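Local coordinates for uncharacterized protein lp_2664 (Lactobacillus plantarum WCFS1, PDB 2PJQ), which is of unknown function but belongs to the HD-domain family, many of whose members are metal-dependent phosphohydrolases, which makes a related activity possible, at residues B[174-179]-B[208-213]; B[109-114]-B[161-166]. One frame throughout, in Å; residues are numbered along the deposited sequence.

Interaction 1 of 2, residues B[174-179]-B[208-213]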
loop_
_atom_site.group_PDB
_atom_site.type_symbol
_atom_site.label_atom_id
_atom_site.label_comp_id
_atom_site.label_asym_id
_atom_site.label_seq_id
_atom_site.Cartn_x
_atom_site.Cartn_y
_atom_site.Cartn_z
ATOM N N THR B 174 9.681 -2.897 8.849
ATOM C CA THR B 174 9.313 -3.092 7.455
ATOM C C THR B 174 7.804 -3.342 7.403
ATOM O O THR B 174 7.193 -3.743 8.396
ATOM C CB THR B 174 10.056 -4.282 6.837
ATOM O OG1 THR B 174 9.541 -5.504 7.378
ATOM C CG2 THR B 174 11.534 -4.191 7.143
ATOM N N ALA B 175 7.205 -3.096 6.247
ATOM C CA ALA B 175 5.775 -3.276 6.088
ATOM C C ALA B 175 5.349 -4.693 6.417
ATOM O O ALA B 175 4.378 -4.906 7.137
ATOM C CB ALA B 175 5.380 -2.935 4.681
ATOM N N ILE B 176 6.065 -5.671 5.879
ATOM C CA ILE B 176 5.721 -7.056 6.143
ATOM C C ILE B 176 5.823 -7.347 7.636
ATOM O O ILE B 176 4.912 -7.935 8.215
ATOM C CB ILE B 176 6.649 -8.032 5.377
ATOM C CG1 ILE B 176 6.438 -7.892 3.865
ATOM C CG2 ILE B 176 6.357 -9.470 5.801
ATOM C CD1 ILE B 176 5.106 -8.435 3.359
ATOM N N ASN B 177 6.917 -6.928 8.266
ATOM C CA ASN B 177 7.105 -7.178 9.691
ATOM C C ASN B 177 5.920 -6.724 10.552
ATOM O O ASN B 177 5.707 -7.228 11.663
ATOM C CB ASN B 177 8.385 -6.502 10.195
ATOM C CG ASN B 177 9.660 -7.154 9.663
ATOM O OD1 ASN B 177 9.668 -8.314 9.235
ATOM N ND2 ASN B 177 10.754 -6.407 9.713
ATOM N N HIS B 178 5.144 -5.776 10.037
ATOM C CA HIS B 178 3.998 -5.268 10.771
ATOM C C HIS B 178 2.932 -6.335 10.970
ATOM O O HIS B 178 2.266 -6.359 12.000
ATOM C CB HIS B 178 3.403 -4.048 10.062
ATOM C CG HIS B 178 2.572 -3.192 10.962
ATOM N ND1 HIS B 178 2.955 -2.892 12.254
ATOM C CD2 HIS B 178 1.373 -2.595 10.776
ATOM C CE1 HIS B 178 2.023 -2.150 12.825
ATOM N NE2 HIS B 178 1.052 -1.956 11.951
ATOM N N PHE B 179 2.759 -7.216 9.988
ATOM C CA PHE B 179 1.772 -8.280 10.131
ATOM C C PHE B 179 2.258 -9.176 11.257
ATOM O O PHE B 179 1.531 -9.441 12.204
ATOM C CB PHE B 179 1.618 -9.090 8.838
ATOM C CG PHE B 179 1.005 -8.318 7.712
ATOM C CD1 PHE B 179 1.751 -7.396 6.998
ATOM C CD2 PHE B 179 -0.330 -8.464 7.402
ATOM C CE1 PHE B 179 1.170 -6.628 5.986
ATOM C CE2 PHE B 179 -0.918 -7.696 6.391
ATOM C CZ PHE B 179 -0.163 -6.779 5.688
ATOM N N GLU B 208 -2.258 -15.256 3.499
ATOM C CA GLU B 208 -1.993 -15.605 2.106
ATOM C C GLU B 208 -1.124 -14.520 1.457
ATOM O O GLU B 208 -0.306 -14.798 0.572
ATOM C CB GLU B 208 -3.304 -15.755 1.328
ATOM C CG GLU B 208 -3.870 -17.179 1.370
ATOM C CD GLU B 208 -5.383 -17.206 1.258
ATOM O OE1 GLU B 208 -5.904 -16.720 0.228
ATOM O OE2 GLU B 208 -6.047 -17.708 2.202
ATOM N N PHE B 209 -1.297 -13.285 1.921
ATOM C CA PHE B 209 -0.545 -12.160 1.397
ATOM C C PHE B 209 0.916 -12.191 1.833
ATOM O O PHE B 209 1.804 -12.113 0.988
ATOM C CB PHE B 209 -1.196 -10.838 1.817
ATOM C CG PHE B 209 -0.440 -9.627 1.367
ATOM C CD1 PHE B 209 -0.352 -9.301 0.018
ATOM C CD2 PHE B 209 0.228 -8.830 2.289
ATOM C CE1 PHE B 209 0.398 -8.192 -0.408
ATOM C CE2 PHE B 209 0.981 -7.720 1.872
ATOM C CZ PHE B 209 1.064 -7.405 0.519
ATOM N N VAL B 210 1.174 -12.296 3.136
ATOM C CA VAL B 210 2.549 -12.339 3.636
ATOM C C VAL B 210 3.276 -13.588 3.109
ATOM O O VAL B 210 4.493 -13.582 2.883
ATOM C CB VAL B 210 2.576 -12.345 5.177
ATOM C CG1 VAL B 210 4.014 -12.272 5.698
ATOM C CG2 VAL B 210 1.770 -11.181 5.691
ATOM N N ASP B 211 2.526 -14.665 2.908
ATOM C CA ASP B 211 3.116 -15.890 2.402
ATOM C C ASP B 211 3.414 -15.759 0.911
ATOM O O ASP B 211 4.565 -15.883 0.492
ATOM C CB ASP B 211 2.195 -17.075 2.715
ATOM C CG ASP B 211 2.226 -17.447 4.201
ATOM O OD1 ASP B 211 2.966 -16.779 4.964
ATOM O OD2 ASP B 211 1.528 -18.395 4.614
ATOM N N GLN B 212 2.399 -15.482 0.106
ATOM C CA GLN B 212 2.630 -15.308 -1.323
ATOM C C GLN B 212 3.670 -14.222 -1.616
ATOM O O GLN B 212 4.357 -14.273 -2.634
ATOM C CB GLN B 212 1.326 -14.972 -2.035
ATOM C CG GLN B 212 0.615 -16.196 -2.545
ATOM C CD GLN B 212 1.550 -17.084 -3.323
ATOM O OE1 GLN B 212 2.065 -18.074 -2.797
ATOM N NE2 GLN B 212 1.802 -16.721 -4.582
ATOM N N PHE B 213 3.787 -13.241 -0.728
ATOM C CA PHE B 213 4.752 -12.166 -0.915
ATOM C C PHE B 213 6.189 -12.675 -0.749
ATOM O O PHE B 213 7.086 -12.262 -1.483
ATOM C CB PHE B 213 4.476 -11.018 0.075
ATOM C CG PHE B 213 5.447 -9.868 -0.034
ATOM C CD1 PHE B 213 6.713 -9.948 0.537
ATOM C CD2 PHE B 213 5.098 -8.708 -0.723
ATOM C CE1 PHE B 213 7.625 -8.889 0.425
ATOM C CE2 PHE B 213 5.996 -7.643 -0.844
ATOM C CZ PHE B 213 7.262 -7.734 -0.267
#

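Interaction 2 of 2, residues B[109-114]-B[161-166]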
loop_
_atom_site.group_PDB
_atom_site.type_symbol
_atom_site.label_atom_id
_atom_site.label_comp_id
_atom_site.label_asym_id
_atom_site.label_seq_id
_atom_site.Cartn_x
_atom_site.Cartn_y
_atom_site.Cartn_z
ATOM N N LYS B 109 0.510 1.130 23.173
ATOM C CA LYS B 109 0.496 1.263 24.623
ATOM C C LYS B 109 0.695 -0.070 25.333
ATOM O O LYS B 109 1.560 -0.186 26.198
ATOM C CB LYS B 109 -0.818 1.902 25.083
ATOM C CG LYS B 109 -0.866 3.414 24.929
ATOM C CD LYS B 109 0.286 4.070 25.687
ATOM C CE LYS B 109 0.079 5.569 25.867
ATOM N NZ LYS B 109 -1.005 5.881 26.844
ATOM N N SER B 110 -0.100 -1.069 24.952
ATOM C CA SER B 110 -0.043 -2.404 25.552
ATOM C C SER B 110 1.365 -2.856 25.935
ATOM O O SER B 110 1.533 -3.638 26.870
ATOM C CB SER B 110 -0.668 -3.445 24.613
ATOM O OG SER B 110 0.116 -3.639 23.448
ATOM N N PHE B 111 2.371 -2.374 25.211
ATOM C CA PHE B 111 3.747 -2.746 25.515
ATOM C C PHE B 111 4.094 -2.324 26.942
ATOM O O PHE B 111 4.722 -3.080 27.684
ATOM C CB PHE B 111 4.722 -2.096 24.527
ATOM C CG PHE B 111 4.562 -2.578 23.111
ATOM C CD1 PHE B 111 3.676 -1.948 22.239
ATOM C CD2 PHE B 111 5.295 -3.668 22.649
ATOM C CE1 PHE B 111 3.521 -2.398 20.929
ATOM C CE2 PHE B 111 5.146 -4.126 21.342
ATOM C CZ PHE B 111 4.259 -3.489 20.480
ATOM N N ASN B 112 3.676 -1.119 27.324
ATOM C CA ASN B 112 3.937 -0.609 28.670
ATOM C C ASN B 112 3.182 -1.435 29.725
ATOM O O ASN B 112 2.916 -0.954 30.829
ATOM C CB ASN B 112 3.527 0.871 28.779
ATOM C CG ASN B 112 4.214 1.756 27.742
ATOM O OD1 ASN B 112 5.420 1.643 27.508
ATOM N ND2 ASN B 112 3.447 2.654 27.128
ATOM N N GLY B 113 2.840 -2.675 29.375
ATOM C CA GLY B 113 2.122 -3.547 30.293
ATOM C C GLY B 113 0.618 -3.553 30.066
ATOM O O GLY B 113 0.087 -2.604 29.489
ATOM N N PRO B 114 -0.099 -4.608 30.508
ATOM C CA PRO B 114 -1.557 -4.746 30.358
ATOM C C PRO B 114 -2.383 -3.660 31.059
ATOM O O PRO B 114 -2.255 -3.444 32.268
ATOM C CB PRO B 114 -1.830 -6.146 30.917
ATOM C CG PRO B 114 -0.750 -6.319 31.934
ATOM C CD PRO B 114 0.458 -5.782 31.202
ATOM N N GLU B 161 10.429 -8.774 18.540
ATOM C CA GLU B 161 9.611 -9.661 19.358
ATOM C C GLU B 161 9.289 -9.092 20.726
ATOM O O GLU B 161 8.199 -9.323 21.248
ATOM C CB GLU B 161 10.295 -11.026 19.512
ATOM C CG GLU B 161 10.365 -11.834 18.218
ATOM C CD GLU B 161 8.997 -12.293 17.725
ATOM O OE1 GLU B 161 8.403 -13.198 18.351
ATOM O OE2 GLU B 161 8.516 -11.747 16.710
ATOM N N HIS B 162 10.228 -8.352 21.308
ATOM C CA HIS B 162 10.000 -7.759 22.621
ATOM C C HIS B 162 9.991 -6.233 22.570
ATOM O O HIS B 162 10.619 -5.566 23.393
ATOM C CB HIS B 162 11.050 -8.254 23.633
ATOM C CG HIS B 162 12.153 -9.079 23.034
ATOM N ND1 HIS B 162 13.205 -8.527 22.332
ATOM C CD2 HIS B 162 12.386 -10.415 23.069
ATOM C CE1 HIS B 162 14.039 -9.484 21.965
ATOM N NE2 HIS B 162 13.565 -10.639 22.400
HETATM N N MSE B 163 9.251 -5.691 21.608
HETATM C CA MSE B 163 9.153 -4.248 21.413
HETATM C C MSE B 163 8.728 -3.456 22.643
HETATM O O MSE B 163 8.140 -3.999 23.578
HETATM C CB MSE B 163 8.176 -3.946 20.282
HETATM C CG MSE B 163 8.518 -4.589 18.959
HETATM SE SE MSE B 163 7.101 -4.294 17.679
HETATM C CE MSE B 163 7.625 -2.555 17.059
ATOM N N THR B 164 9.024 -2.159 22.616
ATOM C CA THR B 164 8.679 -1.245 23.702
ATOM C C THR B 164 8.029 0.015 23.123
ATOM O O THR B 164 8.277 0.371 21.969
ATOM C CB THR B 164 9.928 -0.819 24.504
ATOM O OG1 THR B 164 10.773 -0.006 23.680
ATOM C CG2 THR B 164 10.705 -2.043 24.968
ATOM N N ARG B 165 7.206 0.680 23.935
ATOM C CA ARG B 165 6.496 1.902 23.538
ATOM C C ARG B 165 7.243 2.725 22.498
ATOM O O ARG B 165 6.693 3.082 21.454
ATOM C CB ARG B 165 6.228 2.779 24.768
ATOM C CG ARG B 165 5.634 4.167 24.467
ATOM C CD ARG B 165 4.220 4.088 23.890
ATOM N NE ARG B 165 3.582 5.404 23.805
ATOM C CZ ARG B 165 2.362 5.620 23.313
ATOM N NH1 ARG B 165 1.635 4.607 22.853
ATOM N NH2 ARG B 165 1.864 6.849 23.280
ATOM N N GLU B 166 8.499 3.025 22.796
ATOM C CA GLU B 166 9.320 3.807 21.893
ATOM C C GLU B 166 9.636 3.032 20.623
ATOM O O GLU B 166 9.172 3.391 19.540
ATOM C CB GLU B 166 10.610 4.209 22.597
ATOM C CG GLU B 166 10.366 4.834 23.955
ATOM C CD GLU B 166 11.641 5.304 24.613
ATOM O OE1 GLU B 166 12.368 6.105 23.985
ATOM O OE2 GLU B 166 11.914 4.879 25.758
#

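Interaction 1 of 2, residues B[174-179]-B[208-213]
Ile176 and Phe213 show how one branched side chain can knit two helices together without a polar bond. From CB of Ile176 the chain divides. CG2 turns to Val210, lying 3.7 Å from its CG1, while CG1 of Ile176 sits anti to the carbonyl carbon (chi1 -65°) and lies 3.8 Å from CE1 of Phe213. The tip, CD1, then comes over one face of that ring, 3.7 Å from its centroid and displaced toward the rim, a CH-pi contact. An alanine in place of Phe213 would probably leave CG1 and CD1 of Ile176 without this ring to rest on and open a gap between the helices. One turn further along the first helix, Phe179 takes the complementary role: its ring receives CG2 of Val210 over a face, with CG2 4.0 Å from the centroid. The two methyls of Val210 thus serve different partners. At its far end, CZ of Phe179 reaches CD2 of Phe209 at 4.0 Å, the ring planes inclined by 49° in an oblique pairing. The axes of 175-179 and 208-213 approach to 10.6 Å, their N-to-C directions 137° apart, closer to antiparallel than parallel. Helix 134-148 adds to this buried apolar core through Leu142, which meets Phe179 and Phe209; Ile138 and Ala135 of the second subunit pack on Phe209 and Phe213, so the core extends into the dimer interface.

Interaction 2 of 2, residues B[109-114]-B[161-166]
Met163, present as selenomethionine, meets Phe111 at the start of a contact that illustrates how a loop can be laid along a turn without a single hydrogen bond between them. Its CB packs against CE2 of the Phe111 ring, and its carbonyl O approaches CD2 obliquely. SE, though the side chain leads away, stays 5.1 Å from the ring centroid, 62° off the normal, an oblique Met-aromatic contact. Thr164 follows with its side chain directed away, so it contributes backbone: its N lies 4.0 Å from CD2 of Phe111, and its CA and that of Phe111, 5.5 Å apart, are the nearest CA pair across the segments. At Arg165 the backbone N comes 3.8 Å from CB of Phe111. With CG anti to the backbone N (chi1 173°), the Arg165 chain sets out past the Asn112 amide: CB and CD touch it, CD lying 3.6 Å from ND2, with the amide plane turned 61° from the guanidinium. At the end of the chain, one guanidinium face is covered by CD and CE of Lys109, CE standing 3.4 Å from CZ. Lys109 NZ itself bonds to the carbonyl O of Asp103, and lies 4.7 Å from NH2 of Arg165. The pairing rests on van der Waals contact of aliphatic, aromatic and flat polar groups, while the two like charges probably repel, a cost that the Asp103 carbonyl may ease.

How the interactions relate
The two contacts lie in series: interaction 2 closes at helix 165-170 before interaction 1 opens at helix 175-183, the next helix along the chain. Their centres are 21 Å apart, and their nearest atoms, about 7 Å apart, do not touch. They differ in character. Interaction 2 is a surface contact that ties the turn after helix 107-110, within the HD-domain range, to the stretch leading into helix 165-170; interaction 1 is a buried helix pair reaching the second subunit. Together they show one all-helical chain using successive segments first to join the turn at 109-114 to residues 161-166, then to build a core shared with the second subunit.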